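Pleckstrin homology domain-containing family A member 8 (PDB 5KDI) probably transfers simple glycosphingolipids between membranes, using a GLTP-fold domain that here holds a ceramide-linked single sugar. Local coordinates at residues Glu15-Glu18 against Ile22-Glu25; Lys58-Lys63 against Thr72-Ile77; Ile77-Val82 against Asp197-Val202. The protein carries 2 engineered substitutions. One frame throughout, in Å; residues are numbered along the deposited sequence. Where two conformers were deposited one is given.

Interaction 1 of 3, residues Glu15-Glu18 against Ile22-Glu25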
loop_
_atom_site.group_PDB
_atom_site.type_symbol
_atom_site.label_atom_id
_atom_site.label_comp_id
_atom_site.label_asym_id
_atom_site.label_seq_id
_atom_site.Cartn_x
_atom_site.Cartn_y
_atom_site.Cartn_z
ATOM N N GLU A 15 3.624 -15.835 1.112
ATOM C CA GLU A 15 3.360 -16.798 2.164
ATOM C C GLU A 15 4.163 -16.427 3.385
ATOM O O GLU A 15 5.318 -16.028 3.288
ATOM C CB GLU A 15 3.591 -18.248 1.698
ATOM C CG GLU A 15 2.464 -18.817 0.775
ATOM C CD GLU A 15 1.050 -18.949 1.400
ATOM O OE1 GLU A 15 0.890 -19.405 2.578
ATOM O OE2 GLU A 15 0.066 -18.620 0.676
ATOM N N LEU A 16 3.498 -16.533 4.531
ATOM C CA LEU A 16 4.072 -16.193 5.759
ATOM C C LEU A 16 5.068 -17.240 6.258
ATOM O O LEU A 16 4.915 -18.443 6.035
ATOM C CB LEU A 16 3.008 -15.938 6.835
ATOM C CG LEU A 16 1.989 -14.838 6.515
ATOM C CD1 LEU A 16 0.990 -14.731 7.694
ATOM C CD2 LEU A 16 2.679 -13.507 6.228
ATOM N N LEU A 17 6.069 -16.730 6.951
ATOM C CA LEU A 17 7.120 -17.569 7.585
ATOM C C LEU A 17 6.706 -17.921 9.035
ATOM O O LEU A 17 5.569 -17.630 9.459
ATOM C CB LEU A 17 8.509 -16.859 7.438
ATOM C CG LEU A 17 8.928 -16.533 5.996
ATOM C CD1 LEU A 17 10.220 -15.750 5.999
ATOM C CD2 LEU A 17 9.108 -17.815 5.132
ATOM N N GLU A 18 7.593 -18.612 9.761
ATOM C CA GLU A 18 7.397 -18.929 11.178
ATOM C C GLU A 18 6.919 -17.666 11.941
ATOM O O GLU A 18 7.325 -16.555 11.669
ATOM C CB GLU A 18 8.729 -19.485 11.761
ATOM C CG GLU A 18 8.815 -19.685 13.263
ATOM C CD GLU A 18 10.152 -20.325 13.679
ATOM O OE1 GLU A 18 11.007 -20.539 12.803
ATOM O OE2 GLU A 18 10.366 -20.622 14.879
ATOM N N ILE A 22 6.285 -11.792 7.941
ATOM C CA ILE A 22 5.991 -11.283 6.598
ATOM C C ILE A 22 7.342 -11.096 5.915
ATOM O O ILE A 22 8.145 -10.252 6.303
ATOM C CB ILE A 22 5.226 -9.928 6.654
ATOM C CG1 ILE A 22 3.904 -10.087 7.489
ATOM C CG2 ILE A 22 5.076 -9.339 5.252
ATOM C CD1 ILE A 22 3.226 -8.775 7.927
ATOM N N PRO A 23 7.577 -11.880 4.840
ATOM C CA PRO A 23 8.867 -11.782 4.122
ATOM C C PRO A 23 9.108 -10.339 3.624
ATOM O O PRO A 23 8.247 -9.755 2.908
ATOM C CB PRO A 23 8.683 -12.754 2.947
ATOM C CG PRO A 23 7.644 -13.692 3.383
ATOM C CD PRO A 23 6.701 -12.908 4.237
ATOM N N THR A 24 10.313 -9.827 3.873
ATOM C CA THR A 24 10.590 -8.415 3.581
ATOM C C THR A 24 10.553 -8.072 2.090
ATOM O O THR A 24 9.870 -7.138 1.724
ATOM C CB THR A 24 11.976 -8.070 4.126
ATOM O OG1 THR A 24 11.979 -8.391 5.545
ATOM C CG2 THR A 24 12.348 -6.581 3.900
ATOM N N GLU A 25 11.317 -8.798 1.247
ATOM C CA GLU A 25 11.402 -8.418 -0.179
ATOM C C GLU A 25 10.064 -8.506 -0.860
ATOM O O GLU A 25 9.685 -7.619 -1.623
ATOM C CB GLU A 25 12.451 -9.196 -0.985
ATOM C CG GLU A 25 13.869 -9.216 -0.448
ATOM C CD GLU A 25 14.878 -9.877 -1.466
ATOM O OE1 GLU A 25 14.509 -10.141 -2.661
ATOM O OE2 GLU A 25 16.036 -10.185 -1.047
#

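Interaction 2 of 3, residues Lys58-Lys63 against Thr72-Ile77. With 6S8 ((~{Z})-~{N}-[(~{E},2~{S},3~{R})-1-[(2~{R},3~{R},4~{S},5~{R},6~{R})-6-(hydroxymethyl)-3,4,5-tris(oxidanyl)oxan-2-yl]oxy-3-oxidanyl-octadec-4-en-2-yl]octadec-9-enamide), chain C.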
loop_
_atom_site.group_PDB
_atom_site.type_symbol
_atom_site.label_atom_id
_atom_site.label_comp_id
_atom_site.label_asym_id
_atom_site.label_seq_id
_atom_site.Cartn_x
_atom_site.Cartn_y
_atom_site.Cartn_z
ATOM N N LYS A 58 12.449 2.458 0.198
ATOM C CA LYS A 58 13.913 2.631 0.279
ATOM C C LYS A 58 14.399 2.500 1.730
ATOM O O LYS A 58 15.374 1.816 2.010
ATOM C CB LYS A 58 14.313 3.985 -0.247
ATOM C CG LYS A 58 15.821 4.307 -0.180
ATOM C CD LYS A 58 16.101 5.769 -0.518
ATOM C CE LYS A 58 15.685 6.714 0.598
ATOM N NZ LYS A 58 16.266 8.108 0.511
ATOM N N LYS A 59 13.716 3.184 2.635
ATOM C CA LYS A 59 14.128 3.171 4.023
ATOM C C LYS A 59 14.028 1.786 4.693
ATOM O O LYS A 59 14.904 1.427 5.506
ATOM C CB LYS A 59 13.364 4.235 4.790
ATOM C CG LYS A 59 13.814 5.639 4.368
ATOM C CD LYS A 59 13.318 6.679 5.252
ATOM C CE LYS A 59 11.926 6.975 5.007
ATOM N NZ LYS A 59 11.564 8.159 5.879
ATOM N N VAL A 60 13.036 1.012 4.340
ATOM C CA VAL A 60 13.001 -0.355 4.821
ATOM C C VAL A 60 14.135 -1.205 4.187
ATOM O O VAL A 60 14.846 -1.924 4.884
ATOM C CB VAL A 60 11.611 -1.020 4.650
ATOM C CG1 VAL A 60 11.626 -2.462 5.235
ATOM C CG2 VAL A 60 10.547 -0.167 5.346
ATOM N N ASN A 61 14.273 -1.067 2.886
ATOM C CA ASN A 61 15.271 -1.814 2.151
ATOM C C ASN A 61 16.680 -1.503 2.634
ATOM O O ASN A 61 17.538 -2.413 2.713
ATOM C CB ASN A 61 15.091 -1.569 0.684
ATOM C CG ASN A 61 15.786 -2.565 -0.136
ATOM O OD1 ASN A 61 15.475 -3.758 -0.078
ATOM N ND2 ASN A 61 16.826 -2.090 -0.837
ATOM N N GLN A 62 16.935 -0.235 2.984
ATOM C CA GLN A 62 18.238 0.170 3.474
ATOM C C GLN A 62 18.658 -0.599 4.732
ATOM O O GLN A 62 19.820 -0.887 4.904
ATOM C CB GLN A 62 18.280 1.667 3.761
ATOM C CG GLN A 62 18.465 2.511 2.569
ATOM C CD GLN A 62 18.349 4.055 2.863
ATOM O OE1 GLN A 62 17.857 4.540 3.939
ATOM N NE2 GLN A 62 18.767 4.821 1.869
ATOM N N LYS A 63 17.722 -0.880 5.628
ATOM C CA LYS A 63 18.023 -1.675 6.796
ATOM C C LYS A 63 18.168 -3.167 6.343
ATOM O O LYS A 63 19.109 -3.850 6.767
ATOM C CB LYS A 63 16.965 -1.542 7.895
ATOM C CG LYS A 63 16.917 -0.159 8.557
ATOM C CD LYS A 63 18.229 0.280 9.126
ATOM C CE LYS A 63 18.120 1.496 10.041
ATOM N NZ LYS A 63 17.715 1.137 11.496
ATOM N N THR A 72 14.932 -11.225 7.487
ATOM C CA THR A 72 14.092 -11.933 6.558
ATOM C C THR A 72 12.613 -11.555 6.598
ATOM O O THR A 72 11.895 -11.727 5.595
ATOM C CB THR A 72 14.167 -13.462 6.764
ATOM O OG1 THR A 72 13.802 -13.765 8.106
ATOM C CG2 THR A 72 15.612 -13.995 6.459
ATOM N N THR A 73 12.202 -10.934 7.707
ATOM C CA THR A 73 10.861 -10.493 7.853
ATOM C C THR A 73 10.775 -9.058 8.351
ATOM O O THR A 73 11.694 -8.520 8.953
ATOM C CB THR A 73 10.052 -11.375 8.792
ATOM O OG1 THR A 73 10.562 -11.208 10.105
ATOM C CG2 THR A 73 10.100 -12.850 8.366
ATOM N N LEU A 74 9.619 -8.464 8.115
ATOM C CA LEU A 74 9.357 -7.114 8.626
ATOM C C LEU A 74 9.483 -7.076 10.142
ATOM O O LEU A 74 9.997 -6.085 10.721
ATOM C CB LEU A 74 7.999 -6.633 8.160
ATOM C CG LEU A 74 7.661 -6.498 6.655
ATOM C CD1 LEU A 74 6.209 -6.089 6.401
ATOM C CD2 LEU A 74 8.673 -5.619 5.928
ATOM N N GLN A 75 8.924 -8.073 10.800
ATOM C CA GLN A 75 8.963 -8.114 12.245
ATOM C C GLN A 75 10.390 -8.151 12.814
ATOM O O GLN A 75 10.721 -7.497 13.790
ATOM C CB GLN A 75 8.135 -9.237 12.828
ATOM C CG GLN A 75 6.642 -9.173 12.509
ATOM C CD GLN A 75 6.207 -10.012 11.289
ATOM O OE1 GLN A 75 6.906 -10.052 10.246
ATOM N NE2 GLN A 75 5.070 -10.699 11.450
ATOM N N LYS A 76 11.278 -8.910 12.133
ATOM C CA LYS A 76 12.674 -8.970 12.525
ATOM C C LYS A 76 13.345 -7.619 12.430
ATOM O O LYS A 76 14.144 -7.254 13.306
ATOM C CB LYS A 76 13.409 -10.039 11.744
ATOM C CG LYS A 76 13.027 -11.467 12.172
ATOM C CD LYS A 76 13.699 -12.493 11.258
ATOM C CE LYS A 76 13.417 -13.920 11.630
ATOM N NZ LYS A 76 14.097 -14.325 12.885
ATOM N N ILE A 77 13.008 -6.843 11.401
ATOM C CA ILE A 77 13.554 -5.501 11.286
ATOM C C ILE A 77 13.039 -4.597 12.424
ATOM O O ILE A 77 13.844 -3.939 13.095
ATOM C CB ILE A 77 13.224 -4.867 9.912
ATOM C CG1 ILE A 77 13.901 -5.682 8.766
ATOM C CG2 ILE A 77 13.652 -3.383 9.901
ATOM C CD1 ILE A 77 13.530 -5.365 7.342
HETATM C C1 6S8 C . 3.776 11.675 5.546
HETATM C C2 6S8 C . 2.678 11.695 4.505
HETATM N N2 6S8 C . 2.548 10.361 3.938
HETATM C C3 6S8 C . 3.038 12.715 3.388
HETATM O O3 6S8 C . 3.225 13.993 4.034
HETATM C C4 6S8 C . 1.946 12.774 2.384
HETATM C C5 6S8 C . 2.173 12.461 1.106
HETATM C C6 6S8 C . 1.161 12.497 -0.006
HETATM C C7 6S8 C . -0.269 12.820 0.346
HETATM C C8 6S8 C . -0.856 13.282 -0.959
HETATM C C9 6S8 C . -2.302 12.944 -0.936
HETATM C C10 6S8 C . -2.465 11.480 -1.245
HETATM C C11 6S8 C . -3.236 11.286 -2.565
HETATM C C12 6S8 C . -3.923 9.932 -2.531
HETATM C C13 6S8 C . -3.687 9.036 -3.738
HETATM C C14 6S8 C . -4.476 9.390 -4.987
HETATM C C15 6S8 C . -4.853 8.136 -5.791
HETATM C C16 6S8 C . -4.580 8.136 -7.285
HETATM C C17 6S8 C . -5.735 7.843 -8.256
HETATM C C18 6S8 C . -6.322 6.440 -8.220
HETATM C C1A 6S8 C . 5.896 10.594 5.903
HETATM O O1A 6S8 C . 5.029 11.256 5.007
HETATM C C2A 6S8 C . 6.854 9.729 5.132
HETATM O O2A 6S8 C . 6.092 8.737 4.418
HETATM C C3A 6S8 C . 7.937 9.140 6.034
HETATM O O3A 6S8 C . 8.890 8.470 5.240
HETATM C C4A 6S8 C . 8.576 10.248 6.848
HETATM O O4A 6S8 C . 9.452 11.036 6.045
HETATM O O5A 6S8 C . 7.085 13.091 8.805
HETATM C C5M 6S8 C . 7.508 11.067 7.549
HETATM C C6A 6S8 C . 8.117 12.198 8.336
HETATM O O6A 6S8 C . 6.617 11.607 6.569
HETATM C CAA 6S8 C . 1.406 9.689 3.926
HETATM O OAA 6S8 C . 0.367 10.057 4.467
HETATM C CAB 6S8 C . 1.490 8.361 3.234
HETATM C CAC 6S8 C . 1.165 8.856 1.794
HETATM C CAD 6S8 C . 0.068 8.052 1.245
HETATM C CAE 6S8 C . 0.639 7.344 0.049
HETATM C CAF 6S8 C . -0.508 6.510 -0.505
HETATM C CAG 6S8 C . -0.045 5.068 -0.780
HETATM C CAH 6S8 C . -0.678 4.524 -2.067
HETATM C CAI 6S8 C . -2.145 4.360 -1.798
HETATM C CAJ 6S8 C . -3.101 4.631 -2.691
HETATM C CAK 6S8 C . -2.863 5.095 -4.093
HETATM C CAL 6S8 C . -4.183 4.670 -4.747
HETATM C CAM 6S8 C . -4.116 4.508 -6.251
HETATM C CAN 6S8 C . -3.086 3.484 -6.624
HETATM C CAO 6S8 C . -3.470 2.827 -7.930
HETATM C CAP 6S8 C . -4.260 1.563 -7.732
HETATM C CAQ 6S8 C . -3.688 0.427 -8.517
HETATM C CAR 6S8 C . -3.882 -0.797 -7.714
#

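Interaction 3 of 3, residues Ile77-Val82 against Asp197-Val202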
loop_
_atom_site.group_PDB
_atom_site.type_symbol
_atom_site.label_atom_id
_atom_site.label_comp_id
_atom_site.label_asym_id
_atom_site.label_seq_id
_atom_site.Cartn_x
_atom_site.Cartn_y
_atom_site.Cartn_z
ATOM N N ILE A 77 13.008 -6.843 11.401
ATOM C CA ILE A 77 13.554 -5.501 11.286
ATOM C C ILE A 77 13.039 -4.597 12.424
ATOM O O ILE A 77 13.844 -3.939 13.095
ATOM C CB ILE A 77 13.224 -4.867 9.912
ATOM C CG1 ILE A 77 13.901 -5.682 8.766
ATOM C CG2 ILE A 77 13.652 -3.383 9.901
ATOM C CD1 ILE A 77 13.530 -5.365 7.342
ATOM N N VAL A 78 11.733 -4.560 12.618
ATOM C CA VAL A 78 11.130 -3.681 13.616
ATOM C C VAL A 78 11.623 -4.056 15.010
ATOM O O VAL A 78 12.044 -3.166 15.803
ATOM C CB VAL A 78 9.609 -3.698 13.530
ATOM C CG1 VAL A 78 8.994 -2.927 14.717
ATOM C CG2 VAL A 78 9.159 -3.079 12.211
ATOM N N LEU A 79 11.608 -5.350 15.291
ATOM C CA LEU A 79 12.006 -5.807 16.635
ATOM C C LEU A 79 13.481 -5.502 16.883
ATOM O O LEU A 79 13.892 -5.181 18.026
ATOM C CB LEU A 79 11.711 -7.287 16.795
ATOM C CG LEU A 79 10.200 -7.591 16.931
ATOM C CD1 LEU A 79 9.940 -9.109 16.993
ATOM C CD2 LEU A 79 9.500 -6.791 18.019
ATOM N N HIS A 80 14.321 -5.589 15.850
ATOM C CA HIS A 80 15.736 -5.177 16.029
ATOM C C HIS A 80 15.863 -3.722 16.357
ATOM O O HIS A 80 16.693 -3.340 17.223
ATOM C CB HIS A 80 16.561 -5.522 14.825
ATOM C CG HIS A 80 17.950 -4.970 14.897
ATOM N ND1 HIS A 80 18.934 -5.557 15.673
ATOM C CD2 HIS A 80 18.519 -3.822 14.323
ATOM C CE1 HIS A 80 20.060 -4.798 15.575
ATOM N NE2 HIS A 80 19.806 -3.768 14.724
ATOM N N GLU A 81 15.086 -2.879 15.654
ATOM C CA GLU A 81 15.129 -1.437 15.942
ATOM C C GLU A 81 14.737 -1.123 17.343
ATOM O O GLU A 81 15.297 -0.239 17.952
ATOM C CB GLU A 81 14.346 -0.633 14.898
ATOM C CG GLU A 81 15.019 -0.586 13.512
ATOM C CD GLU A 81 14.404 0.424 12.560
ATOM O OE1 GLU A 81 13.281 0.870 12.828
ATOM O OE2 GLU A 81 15.084 0.726 11.546
ATOM N N VAL A 82 13.708 -1.811 17.816
ATOM C CA VAL A 82 13.251 -1.667 19.203
ATOM C C VAL A 82 14.379 -2.101 20.185
ATOM O O VAL A 82 14.715 -1.321 21.090
ATOM C CB VAL A 82 11.941 -2.481 19.435
ATOM C CG1 VAL A 82 11.656 -2.673 20.916
ATOM C CG2 VAL A 82 10.785 -1.853 18.591
ATOM N N ASP A 197 -0.420 -4.169 12.539
ATOM C CA ASP A 197 -1.118 -3.347 13.519
ATOM C C ASP A 197 -0.899 -3.888 14.929
ATOM O O ASP A 197 -0.606 -3.123 15.851
ATOM C CB ASP A 197 -2.593 -3.244 13.207
ATOM C CG ASP A 197 -2.935 -2.360 12.035
ATOM O OD1 ASP A 197 -2.090 -1.591 11.531
ATOM O OD2 ASP A 197 -4.111 -2.423 11.581
ATOM N N THR A 198 -1.016 -5.203 15.093
ATOM C CA THR A 198 -0.796 -5.848 16.414
ATOM C C THR A 198 0.663 -5.605 16.890
ATOM O O THR A 198 0.898 -5.249 18.034
ATOM C CB THR A 198 -1.176 -7.321 16.333
ATOM O OG1 THR A 198 -2.554 -7.407 16.021
ATOM C CG2 THR A 198 -0.864 -8.027 17.656
ATOM N N LEU A 199 1.639 -5.794 15.998
ATOM C CA LEU A 199 3.028 -5.602 16.312
ATOM C C LEU A 199 3.225 -4.163 16.836
ATOM O O LEU A 199 3.872 -3.947 17.862
ATOM C CB LEU A 199 3.879 -5.876 15.095
ATOM C CG LEU A 199 5.379 -5.605 15.249
ATOM C CD1 LEU A 199 6.059 -6.743 15.991
ATOM C CD2 LEU A 199 6.011 -5.436 13.830
ATOM N N TYR A 200 2.704 -3.190 16.080
ATOM C CA TYR A 200 2.859 -1.789 16.489
ATOM C C TYR A 200 2.142 -1.468 17.819
ATOM O O TYR A 200 2.713 -0.794 18.660
ATOM C CB TYR A 200 2.495 -0.858 15.368
ATOM C CG TYR A 200 3.615 -0.660 14.353
ATOM C CD1 TYR A 200 4.097 -1.705 13.569
ATOM C CD2 TYR A 200 4.206 0.578 14.176
ATOM C CE1 TYR A 200 5.106 -1.532 12.657
ATOM C CE2 TYR A 200 5.188 0.778 13.235
ATOM C CZ TYR A 200 5.705 -0.285 12.521
ATOM O OH TYR A 200 6.706 -0.125 11.626
ATOM N N GLU A 201 0.923 -1.970 17.991
ATOM C CA GLU A 201 0.187 -1.749 19.209
ATOM C C GLU A 201 0.924 -2.337 20.417
ATOM O O GLU A 201 1.044 -1.654 21.439
ATOM C CB GLU A 201 -1.251 -2.244 19.104
ATOM C CG GLU A 201 -2.042 -1.545 17.982
ATOM C CD GLU A 201 -3.252 -2.350 17.473
ATOM O OE1 GLU A 201 -3.628 -3.342 18.131
ATOM O OE2 GLU A 201 -3.806 -1.994 16.395
ATOM N N VAL A 202 1.332 -3.597 20.309
ATOM C CA VAL A 202 1.926 -4.303 21.422
ATOM C C VAL A 202 3.249 -3.662 21.901
ATOM O O VAL A 202 3.529 -3.641 23.096
ATOM C CB VAL A 202 2.115 -5.819 21.135
ATOM C CG1 VAL A 202 2.857 -6.511 22.269
ATOM C CG2 VAL A 202 0.774 -6.497 20.987
#

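Interaction 1 of 3, residues Glu15-Glu18 against Ile22-Glu25
Glu15 meets Pro23 through its backbone rather than its carboxylate. The carbonyl oxygen Glu15 O lies 3.3 Å from Pro23 CG, and Glu15 O to Pro23 CD measures 3.5 Å, so the oxygen rests against two neighbouring methylenes of the pyrrolidine ring. By CA positions the two segments are nearest at Leu16, whose CA lies 5.3 Å from Ile22 CA. The leucine CG stands opposite its own carbonyl carbon (chi1 -58°), and chi2 is extended; together they carry CD2 to within 3.8 Å of Ile22 CG1, while Leu16 CD2 to Ile22 CA is 4.0 Å. The two side chains lie alongside each other and run in the same direction, and both touch helix 172-202: Leu16 on Lys191 and Ile195, Ile22 on Ile195 and Leu196. Leu17, next along, points its CB toward the second segment and crosses the proline ring at a slant, with Leu17 CG 4.1 Å from Pro23 CG; it also touches Thr73. Pro23 is therefore met by the carbonyl of Glu15 and by the branch carbon CG of Leu17. It occupies the N-cap position of helix 24-32, so the residues 15-18 pack against the very entrance of that helix. Ile22 is also held by its backbone, which is hydrogen-bonded to Leu74 and to the Gln75 side chain. Between residues 15-18 and 22-25 the evidence is purely van der Waals: the close pairs are carbon on carbon, apart from a carbonyl oxygen against ring methylenes. With 185 Å² buried in all, the chemistry implies a surface contact that rests on apolar packing, with the polar bonds of Ile22 made elsewhere.

Interaction 2 of 3, residues Lys58-Lys63 against Thr72-Ile77
Val60 and Ile77 meet without rings, amides or carboxylates, so there is no face or edge to describe; branched aliphatic chains carry the contact. Val60 CG1 approaches Ile77 CD1 to 4.1 Å, the two side chains being inclined to each other. Val60 has CG1 opposite its backbone N (chi1 -178°), and that same methyl also reaches Leu74, at 4.4 Å from Leu74 CD2. One turn further on, Lys63 CB lies 4.3 Å from Ile77 CG2, while the rest of the lysine leads away to a salt bridge with Glu81. Helix 74-83 starts here with a side-chain cap: Lys76 N donates to Thr73 OG1 over 3.1 Å at 158°. Ala93 and Ala96 of helix 93-115 pack against the same region, on Ile77 and Val60 respectively. Lys59, beside Val60, turns to the glycolipid instead. Its chain bends at chi3 (-77°), bringing Lys59 NZ to 2.8 Å from the sugar oxygen O3A of 6S8 in a hydrogen bond. Asp52, Asn56 and His137 also hydrogen-bond this ligand, consistent with the sugar-amide headgroup recognition site of the GLTP fold.

Interaction 3 of 3, residues Ile77-Val82 against Asp197-Val202
Val78 and Leu199 meet where the helical segments 77-82 and 197-202 run almost parallel, at 10° between their N-to-C directions with axes 11.7 Å apart, and their CA atoms, 8.8 Å from each other, are the nearest pair. That spacing is bridged by side chains reaching tip to tip: Val78 CG1 lies 4.0 Å from Leu199 CD2. The leucine CG sits opposite its backbone N (chi1 175°), which carries the branch toward helix 74-83, and its two methyls divide the work. While CD2 takes Val78, Leu199 CD1 meets Leu79 CD2 at 4.0 Å, the two leucines set at an oblique angle. The second methyl of Val78 is used by Tyr200, whose side chain crosses that of the valine at about a right angle; Val78 CG2 is 3.9 Å from Tyr200 OH and 4.4 Å from Tyr200 CE1. The phenol is buried, yet its hydroxyl is satisfied by donating to the carbonyl oxygen of Thr94. With Lys101 in a cation-pi contact on the ring, helix 93-115 thus meets the tyrosine both at its hydroxyl and at its ring. Leu205, in the loop after helix 172-202, touches both Val78 and Tyr200. This is plain helix packing, with the tyrosine side chain about 11 Å from the bound lipid, and it joins the long C-terminal helix to a short one within the all-helical GLTP fold.

How the interactions relate
From the N terminus, interaction 1 closes a short loop with three residues between its segments, ahead of helix 24-32. Interaction 2 follows, bringing together helices 47-64 and 74-83 across the eight residues between its segments. Interaction 3 spans 114 residues to place helix 74-83 beside the end of helix 172-202. The three come in series, none enclosing or crossing another, though Ile77 belongs to both later contacts. Spatial ties are direct: Thr24 of interaction 1 packs on Ile77, and Gln75 CG of interaction 2 lies 4.0 Å from Leu199 CD2 of interaction 3. Helix 74-83 is therefore their common junction.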